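Side-chain contacts in histidine acid phosphatase (Hafnia alvei, PDB 4ARU), which belongs to branch 2 of the histidine phosphatase superfamily and has a mixed alpha/beta fold with a pocket that holds an anion: residues 17-22 and 92-97; 147-152 and 261-266; 226-231 and 244-249. All coordinates share one frame; numbering follows the deposited sequence.

Contact 1: residues 17-22 and 92-97; sequences SRHGVR and DQRTRK. With TLA (L(+)-tartaric acid), chain B.
Arg94 lays its CD methylene over one face of the His19 ring, a CH-pi contact with CD 3.5 Å from the ring centroid and 16° off the ring normal. His19 belongs to the histidine phosphatase signature RHGxR, which begins in the last residue of strand 9-18 and continues into the loop after it; Arg94 comes from the first turn of helix 93-106. In His19, chi1 of 58° tucks CG between the backbone N and the carbonyl carbon, which turns the ring toward Arg94. No hydrogen bond joins the segments directly; L(+)-tartaric acid, probably from the crystallisation liquor, bridges them. Its hydroxyl O2 lies 2.7 Å from His19 NE2 and accepts from Arg94 NE at 2.8 Å. Arg94 NH2 donates to carboxylate oxygen O1 at 2.8 Å. At the other carboxylate, Arg18 NE reaches O41 at 2.8 Å, while O4 takes three bonds, from Arg18 NH2, Arg22 NE and Arg22 NH2. Arg22 and Arg94 run side by side, their CD atoms 3.8 Å and their NE atoms 4.7 Å apart; the tartrate probably offsets their like charges. His306 and Asp307 also bond it. Farther out, Glu222 forms a salt bridge with Arg18 NH1, and Gly47 O receives Arg94 NH1. Arg18 CG backs the His19 face opposite Arg94. The ring's rotation is set by ND1, donating to Gly20 O at 2.9 Å and 171°, the oxygen in the ring plane.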
# COMPACT_ATOMS: atom_id res chain seq x y z
N SER A 17 -3.02 5.40 -2.88
CA SER A 17 -2.52 4.40 -3.79
C SER A 17 -1.08 4.04 -3.50
O SER A 17 -0.26 4.93 -3.28
CB SER A 17 -2.56 4.94 -5.22
OG SER A 17 -2.24 3.94 -6.17
N ARG A 18 -0.73 2.76 -3.61
CA ARG A 18 0.69 2.41 -3.71
C ARG A 18 1.18 2.82 -5.07
O ARG A 18 0.44 2.78 -6.07
CB ARG A 18 0.88 0.93 -3.52
CG ARG A 18 2.33 0.45 -3.45
CD ARG A 18 2.41 -1.03 -3.17
NE ARG A 18 3.82 -1.43 -3.17
CZ ARG A 18 4.28 -2.61 -3.50
NH1 ARG A 18 3.47 -3.63 -3.78
NH2 ARG A 18 5.59 -2.81 -3.54
N HIS A 19 2.45 3.17 -5.16
CA HIS A 19 3.08 3.34 -6.46
C HIS A 19 3.06 2.08 -7.31
O HIS A 19 2.72 0.98 -6.86
CB HIS A 19 4.54 3.79 -6.30
CG HIS A 19 5.37 2.85 -5.50
ND1 HIS A 19 5.78 1.61 -5.95
CD2 HIS A 19 5.82 2.96 -4.23
CE1 HIS A 19 6.44 0.99 -4.99
NE2 HIS A 19 6.50 1.80 -3.94
N GLY A 20 3.40 2.26 -8.56
CA GLY A 20 3.46 1.17 -9.48
C GLY A 20 4.68 0.26 -9.39
O GLY A 20 5.51 0.37 -8.53
N VAL A 21 4.73 -0.69 -10.30
CA VAL A 21 5.79 -1.69 -10.37
C VAL A 21 7.13 -0.99 -10.44
O VAL A 21 7.34 -0.14 -11.31
CB VAL A 21 5.61 -2.65 -11.56
CG1 VAL A 21 6.77 -3.60 -11.67
CG2 VAL A 21 4.30 -3.41 -11.46
N ARG A 22 8.01 -1.37 -9.52
CA ARG A 22 9.34 -0.82 -9.41
C ARG A 22 10.39 -1.91 -9.37
O ARG A 22 10.10 -3.07 -9.01
CB ARG A 22 9.43 -0.05 -8.10
CG ARG A 22 9.10 -0.83 -6.83
CD ARG A 22 9.71 -0.26 -5.54
NE ARG A 22 9.32 -1.04 -4.36
CZ ARG A 22 9.87 -2.20 -4.00
NH1 ARG A 22 10.85 -2.71 -4.74
NH2 ARG A 22 9.45 -2.85 -2.91
N ASP A 92 9.60 10.44 -3.80
CA ASP A 92 10.39 9.52 -4.59
C ASP A 92 10.01 9.55 -6.07
O ASP A 92 8.90 9.89 -6.46
CB ASP A 92 10.22 8.10 -4.05
CG ASP A 92 10.61 7.98 -2.62
OD1 ASP A 92 11.77 8.37 -2.31
OD2 ASP A 92 9.73 7.61 -1.82
N GLN A 93 10.95 9.19 -6.91
CA GLN A 93 10.68 9.04 -8.32
C GLN A 93 9.46 8.14 -8.52
O GLN A 93 8.55 8.41 -9.33
CB GLN A 93 11.93 8.51 -9.05
CG GLN A 93 11.80 8.35 -10.56
CD GLN A 93 11.29 7.02 -11.04
OE1 GLN A 93 10.86 6.20 -10.29
NE2 GLN A 93 11.34 6.84 -12.36
N ARG A 94 9.42 7.02 -7.80
CA ARG A 94 8.39 6.00 -8.07
C ARG A 94 7.00 6.56 -7.77
O ARG A 94 6.04 6.21 -8.47
CB ARG A 94 8.69 4.72 -7.31
CG ARG A 94 8.81 4.84 -5.80
CD ARG A 94 9.20 3.46 -5.20
NE ARG A 94 9.54 3.58 -3.79
CZ ARG A 94 10.75 3.82 -3.32
NH1 ARG A 94 11.76 3.99 -4.16
NH2 ARG A 94 10.95 3.93 -2.02
N THR A 95 6.88 7.38 -6.74
CA THR A 95 5.58 7.94 -6.36
C THR A 95 5.22 9.16 -7.25
O THR A 95 4.08 9.27 -7.68
CB THR A 95 5.57 8.34 -4.86
OG1 THR A 95 6.78 8.99 -4.50
CG2 THR A 95 5.45 7.13 -3.99
N ARG A 96 6.18 10.04 -7.54
CA ARG A 96 5.89 11.14 -8.44
C ARG A 96 5.45 10.61 -9.79
O ARG A 96 4.47 11.10 -10.38
CB ARG A 96 7.10 12.07 -8.58
CG ARG A 96 7.38 12.86 -7.33
CD ARG A 96 8.50 13.86 -7.40
NE ARG A 96 9.81 13.21 -7.42
CZ ARG A 96 10.55 13.01 -8.50
NH1 ARG A 96 10.14 13.37 -9.71
NH2 ARG A 96 11.72 12.41 -8.36
N LYS A 97 6.16 9.62 -10.35
CA LYS A 97 5.81 9.13 -11.65
C LYS A 97 4.49 8.35 -11.61
O LYS A 97 3.75 8.30 -12.61
CB LYS A 97 6.92 8.27 -12.21
CG LYS A 97 8.19 9.05 -12.45
CD LYS A 97 8.06 10.00 -13.58
CE LYS A 97 9.46 10.51 -13.96
NZ LYS A 97 9.47 10.92 -15.40
O1 TLA B . 9.55 3.06 0.21
O11 TLA B . 10.31 0.97 0.63
C1 TLA B . 9.59 1.80 -0.00
C2 TLA B . 8.76 1.26 -1.12
O2 TLA B . 8.08 2.31 -1.78
C3 TLA B . 7.73 0.29 -0.52
O3 TLA B . 7.03 0.85 0.58
C4 TLA B . 6.77 -0.16 -1.59
O4 TLA B . 7.24 -0.88 -2.52
O41 TLA B . 5.54 0.15 -1.55

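Contact 2: residues 147-152 and 261-266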
# COMPACT_ATOMS: atom_id res chain seq x y z
N GLU A 147 4.96 -7.90 19.62
CA GLU A 147 4.68 -9.22 20.22
C GLU A 147 3.19 -9.43 20.38
O GLU A 147 2.68 -10.53 20.08
CB GLU A 147 5.41 -9.37 21.54
CG GLU A 147 5.08 -10.72 22.17
CD GLU A 147 5.98 -11.12 23.32
OE1 GLU A 147 7.14 -10.65 23.40
OE2 GLU A 147 5.52 -11.94 24.16
N LYS A 148 2.47 -8.39 20.78
CA LYS A 148 1.02 -8.48 20.93
C LYS A 148 0.35 -8.79 19.59
O LYS A 148 -0.55 -9.62 19.47
CB LYS A 148 0.48 -7.18 21.52
CG LYS A 148 -1.01 -7.19 21.78
CD LYS A 148 -1.45 -5.81 22.26
CE LYS A 148 -2.96 -5.60 22.19
NZ LYS A 148 -3.61 -6.49 23.18
N GLN A 149 0.79 -8.11 18.55
CA GLN A 149 0.22 -8.33 17.22
C GLN A 149 0.50 -9.76 16.77
O GLN A 149 -0.34 -10.39 16.17
CB GLN A 149 0.79 -7.32 16.19
CG GLN A 149 0.09 -7.34 14.84
CD GLN A 149 -1.23 -6.58 14.82
OE1 GLN A 149 -1.72 -6.08 15.82
NE2 GLN A 149 -1.72 -6.40 13.66
N ALA A 150 1.71 -10.27 17.00
CA ALA A 150 2.09 -11.63 16.59
C ALA A 150 1.38 -12.68 17.46
O ALA A 150 1.11 -13.78 16.98
CB ALA A 150 3.59 -11.83 16.71
N GLY A 151 1.07 -12.35 18.70
CA GLY A 151 0.44 -13.33 19.62
C GLY A 151 1.42 -14.29 20.24
O GLY A 151 1.01 -15.22 20.92
N THR A 152 2.72 -14.07 20.02
CA THR A 152 3.77 -14.98 20.48
C THR A 152 5.09 -14.18 20.48
O THR A 152 5.22 -13.22 19.72
CB THR A 152 3.82 -16.24 19.56
OG1 THR A 152 4.49 -17.32 20.21
CG2 THR A 152 4.48 -15.96 18.23
N SER A 261 3.74 -2.96 10.05
CA SER A 261 2.95 -1.82 9.59
C SER A 261 1.50 -1.76 10.09
O SER A 261 0.97 -0.65 10.25
CB SER A 261 2.97 -1.74 8.07
OG SER A 261 4.32 -1.44 7.65
N ARG A 262 0.85 -2.88 10.36
CA ARG A 262 -0.52 -2.85 10.86
C ARG A 262 -0.64 -2.75 12.35
O ARG A 262 -1.60 -2.21 12.85
CB ARG A 262 -1.36 -4.04 10.37
CG ARG A 262 -1.47 -4.14 8.86
CD ARG A 262 -2.53 -5.16 8.40
NE ARG A 262 -3.85 -4.69 8.81
CZ ARG A 262 -4.53 -5.09 9.88
NH1 ARG A 262 -4.07 -6.00 10.71
NH2 ARG A 262 -5.66 -4.50 10.20
N THR A 263 0.32 -3.28 13.07
CA THR A 263 0.35 -3.15 14.54
C THR A 263 -0.07 -1.75 15.00
O THR A 263 0.59 -0.81 14.59
CB THR A 263 1.79 -3.39 15.04
OG1 THR A 263 2.12 -4.76 14.80
CG2 THR A 263 1.95 -3.06 16.54
N PRO A 264 -1.15 -1.61 15.77
CA PRO A 264 -1.71 -0.26 15.98
C PRO A 264 -0.70 0.79 16.51
O PRO A 264 -0.69 1.91 16.03
CB PRO A 264 -2.88 -0.49 16.91
CG PRO A 264 -3.38 -1.83 16.43
CD PRO A 264 -2.13 -2.65 16.19
N TYR A 265 0.14 0.42 17.46
CA TYR A 265 1.10 1.40 18.00
C TYR A 265 1.98 1.97 16.90
O TYR A 265 2.25 3.17 16.83
CB TYR A 265 1.94 0.75 19.10
CG TYR A 265 2.90 1.69 19.77
CD1 TYR A 265 2.47 2.61 20.71
CD2 TYR A 265 4.23 1.69 19.44
CE1 TYR A 265 3.36 3.47 21.32
CE2 TYR A 265 5.12 2.55 20.04
CZ TYR A 265 4.67 3.44 20.97
OH TYR A 265 5.57 4.31 21.54
N ILE A 266 2.46 1.12 16.03
CA ILE A 266 3.32 1.56 14.95
C ILE A 266 2.46 2.32 13.93
O ILE A 266 2.85 3.40 13.43
CB ILE A 266 4.00 0.36 14.26
CG1 ILE A 266 4.95 -0.32 15.23
CG2 ILE A 266 4.72 0.80 13.00
CD1 ILE A 266 5.66 -1.54 14.69
O HOH W 1 -3.69 -4.06 13.39
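Two torsions of Gln149 shape its meeting with Thr263: chi1 of -171° carries CG out opposite the backbone N, and chi2 of 80° then bends the chain, turning the amide across residues 262-264. The stem of the glutamine and the threonine side chain slide past each other in opposite directions, with Gln149 CB 3.2 Å from Thr263 OG1. That oxygen meets only carbon here, CB and CG of Gln149; its polar need is met by the carbonyl of Leu259, one turn back in helix 243-262. At the amide end, Gln149 OE1 rests 3.5 Å from Pro264 CD, at the first turn of helix 264-282. Gln149 NE2 approaches Arg262 NH1 to 3.8 Å, the amide and guanidinium planes 40° apart. Two donors lie near each other there, without a bond between them, and Asp258 OD1 serves both: it accepts from Gln149 NE2 and forms a salt bridge with Arg262 NH1. A water completes the link, accepting from Gln149 NE2 at 3.1 Å and donating to Arg262 O at 2.8 Å. Structurally, the last turn of helix 139-150 is set against the kink between helices 243-262 and 264-282, where Thr263 interrupts the helical backbone. Arg262 NE is hydrogen-bonded to Ser314 OG of helix 307-317. With no direct hydrogen bond between the segments, their polar adhesion passes through Asp258 and the water, and the shared carboxylate would probably offset the positive charge of Arg262 beside the amide.

Contact 3: residues 226-231 and 244-249; sequences LEHAQG and QQWNSL
Trp246 presents the edge of its six-membered ring to the face of His228, an edge-to-face pair whose centroids lie 5.2 Å apart with the planes inclined at 60°. The close part is small. Trp246 CZ2 stands over the imidazole, 3.8 Å from His228 CG and equally near ND1, while its neighbour CH2 touches His228 CB at 3.8 Å. The histidine reaches out with CG anti to its backbone N (chi1 -171°), which directs the ring away from its own helix and exposes a face to the indole. Both residues have further packing: the His228 ring also stacks with that of His363, Leu359 of helix 359-363 touches both side chains, and Phe224 and Leu225 lie against the tryptophan. Helices 213-229 and 243-262 are successive helices of the helical region between strands 208-211 and 300-305 in this phosphatase fold, and the aromatic pair spans them near the C-terminal part of the first. A Schellman motif at Gly231, with positive phi, turns the chain out of that helix. Apart from the two side chains the segments do not meet. Their nearest CA atoms, those of His228 and Trp246, are still 10.7 Å apart, and just 92 Å² is buried in all, summed over both sides. On helix 243-262, Gln244 and Asn247, close to the tryptophan in sequence, are exposed to solvent, whereas Leu249 turns to helix 162-172, against Leu167 and Met168.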
# COMPACT_ATOMS: atom_id res chain seq x y z
N LEU A 226 6.96 -8.68 -8.13
CA LEU A 226 7.32 -7.54 -8.99
C LEU A 226 7.88 -8.00 -10.33
O LEU A 226 7.53 -7.45 -11.36
CB LEU A 226 8.27 -6.56 -8.30
CG LEU A 226 7.70 -5.80 -7.11
CD1 LEU A 226 8.77 -5.07 -6.27
CD2 LEU A 226 6.69 -4.79 -7.60
N GLU A 227 8.72 -9.03 -10.32
CA GLU A 227 9.28 -9.56 -11.56
C GLU A 227 8.13 -10.03 -12.48
O GLU A 227 8.13 -9.82 -13.67
CB GLU A 227 10.16 -10.77 -11.29
CG GLU A 227 11.49 -10.45 -10.58
CD GLU A 227 12.26 -11.69 -10.19
OE1 GLU A 227 11.72 -12.79 -10.39
OE2 GLU A 227 13.42 -11.56 -9.70
N HIS A 228 7.17 -10.70 -11.86
CA HIS A 228 6.01 -11.19 -12.58
C HIS A 228 5.13 -10.08 -13.15
O HIS A 228 4.72 -10.11 -14.31
CB HIS A 228 5.22 -12.12 -11.67
CG HIS A 228 4.12 -12.87 -12.36
ND1 HIS A 228 4.34 -14.03 -13.08
CD2 HIS A 228 2.79 -12.63 -12.42
CE1 HIS A 228 3.17 -14.48 -13.53
NE2 HIS A 228 2.23 -13.63 -13.18
N ALA A 229 4.91 -9.08 -12.32
CA ALA A 229 4.13 -7.92 -12.74
C ALA A 229 4.81 -7.09 -13.82
O ALA A 229 4.14 -6.46 -14.64
CB ALA A 229 3.87 -7.07 -11.54
N GLN A 230 6.15 -7.16 -13.87
CA GLN A 230 7.00 -6.50 -14.84
C GLN A 230 7.07 -7.30 -16.15
O GLN A 230 7.62 -6.84 -17.17
CB GLN A 230 8.38 -6.31 -14.21
CG GLN A 230 9.44 -5.72 -15.13
CD GLN A 230 9.13 -4.32 -15.61
OE1 GLN A 230 8.29 -3.64 -15.06
NE2 GLN A 230 9.84 -3.86 -16.63
N GLY A 231 6.55 -8.53 -16.12
CA GLY A 231 6.63 -9.38 -17.27
C GLY A 231 8.00 -9.87 -17.63
O GLY A 231 8.29 -10.23 -18.79
N GLN A 244 -0.99 -21.84 -5.49
CA GLN A 244 -0.71 -22.21 -4.11
C GLN A 244 0.68 -21.76 -3.71
O GLN A 244 0.89 -21.27 -2.61
CB GLN A 244 -0.86 -23.73 -3.93
CG GLN A 244 -0.66 -24.22 -2.47
CD GLN A 244 0.78 -24.38 -2.01
OE1 GLN A 244 1.69 -24.72 -2.78
NE2 GLN A 244 1.01 -24.10 -0.75
N GLN A 245 1.64 -21.87 -4.60
CA GLN A 245 3.01 -21.42 -4.27
C GLN A 245 3.07 -19.92 -4.15
O GLN A 245 3.65 -19.43 -3.22
CB GLN A 245 3.98 -21.91 -5.33
CG GLN A 245 4.24 -23.41 -5.24
CD GLN A 245 5.02 -23.92 -6.44
OE1 GLN A 245 5.00 -23.34 -7.53
NE2 GLN A 245 5.66 -25.05 -6.25
N TRP A 246 2.46 -19.18 -5.08
CA TRP A 246 2.39 -17.74 -4.94
C TRP A 246 1.78 -17.37 -3.61
O TRP A 246 2.28 -16.48 -2.92
CB TRP A 246 1.55 -17.10 -6.05
CG TRP A 246 2.28 -16.85 -7.34
CD1 TRP A 246 2.04 -17.44 -8.51
CD2 TRP A 246 3.34 -15.94 -7.55
NE1 TRP A 246 2.91 -16.97 -9.48
CE2 TRP A 246 3.73 -16.04 -8.91
CE3 TRP A 246 3.99 -15.05 -6.72
CZ2 TRP A 246 4.76 -15.26 -9.46
CZ3 TRP A 246 5.03 -14.28 -7.24
CH2 TRP A 246 5.41 -14.41 -8.60
N ASN A 247 0.67 -18.02 -3.24
CA ASN A 247 0.02 -17.64 -1.99
C ASN A 247 0.88 -17.94 -0.81
O ASN A 247 0.91 -17.14 0.13
CB ASN A 247 -1.35 -18.34 -1.84
CG ASN A 247 -2.39 -17.86 -2.86
OD1 ASN A 247 -2.24 -16.81 -3.46
ND2 ASN A 247 -3.40 -18.66 -3.07
N SER A 248 1.58 -19.06 -0.83
CA SER A 248 2.40 -19.47 0.30
C SER A 248 3.57 -18.51 0.46
O SER A 248 3.90 -18.10 1.57
CB SER A 248 2.89 -20.91 0.06
OG SER A 248 3.81 -21.28 1.10
N LEU A 249 4.20 -18.09 -0.62
CA LEU A 249 5.31 -17.14 -0.50
C LEU A 249 4.84 -15.76 -0.03
O LEU A 249 5.45 -15.11 0.85
CB LEU A 249 6.02 -17.00 -1.83
CG LEU A 249 6.69 -18.25 -2.37
CD1 LEU A 249 7.15 -18.09 -3.84
CD2 LEU A 249 7.85 -18.68 -1.45

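Contact 1 is the buried one, its centre about 11 Å from the centre of the chain, and joins the loop that follows strand 9-18 to helix 93-106 through charged groups converging on an anion. Contacts 2 and 3 have their centres about 18 and 17 Å from it, contact 2 partly buried and contact 3 at the surface. Both use helix 243-262, contact 3 near its start and contact 2 at its end, yet one is chiefly an aromatic pair and the other polar and water-mediated. Contacts 1 and 3 meet directly: Arg22 NH1 packs 3.5 Å from Leu226 CD1, and Val21 touches Ala229. Contact 2 stands apart, across the chain centre from contact 1.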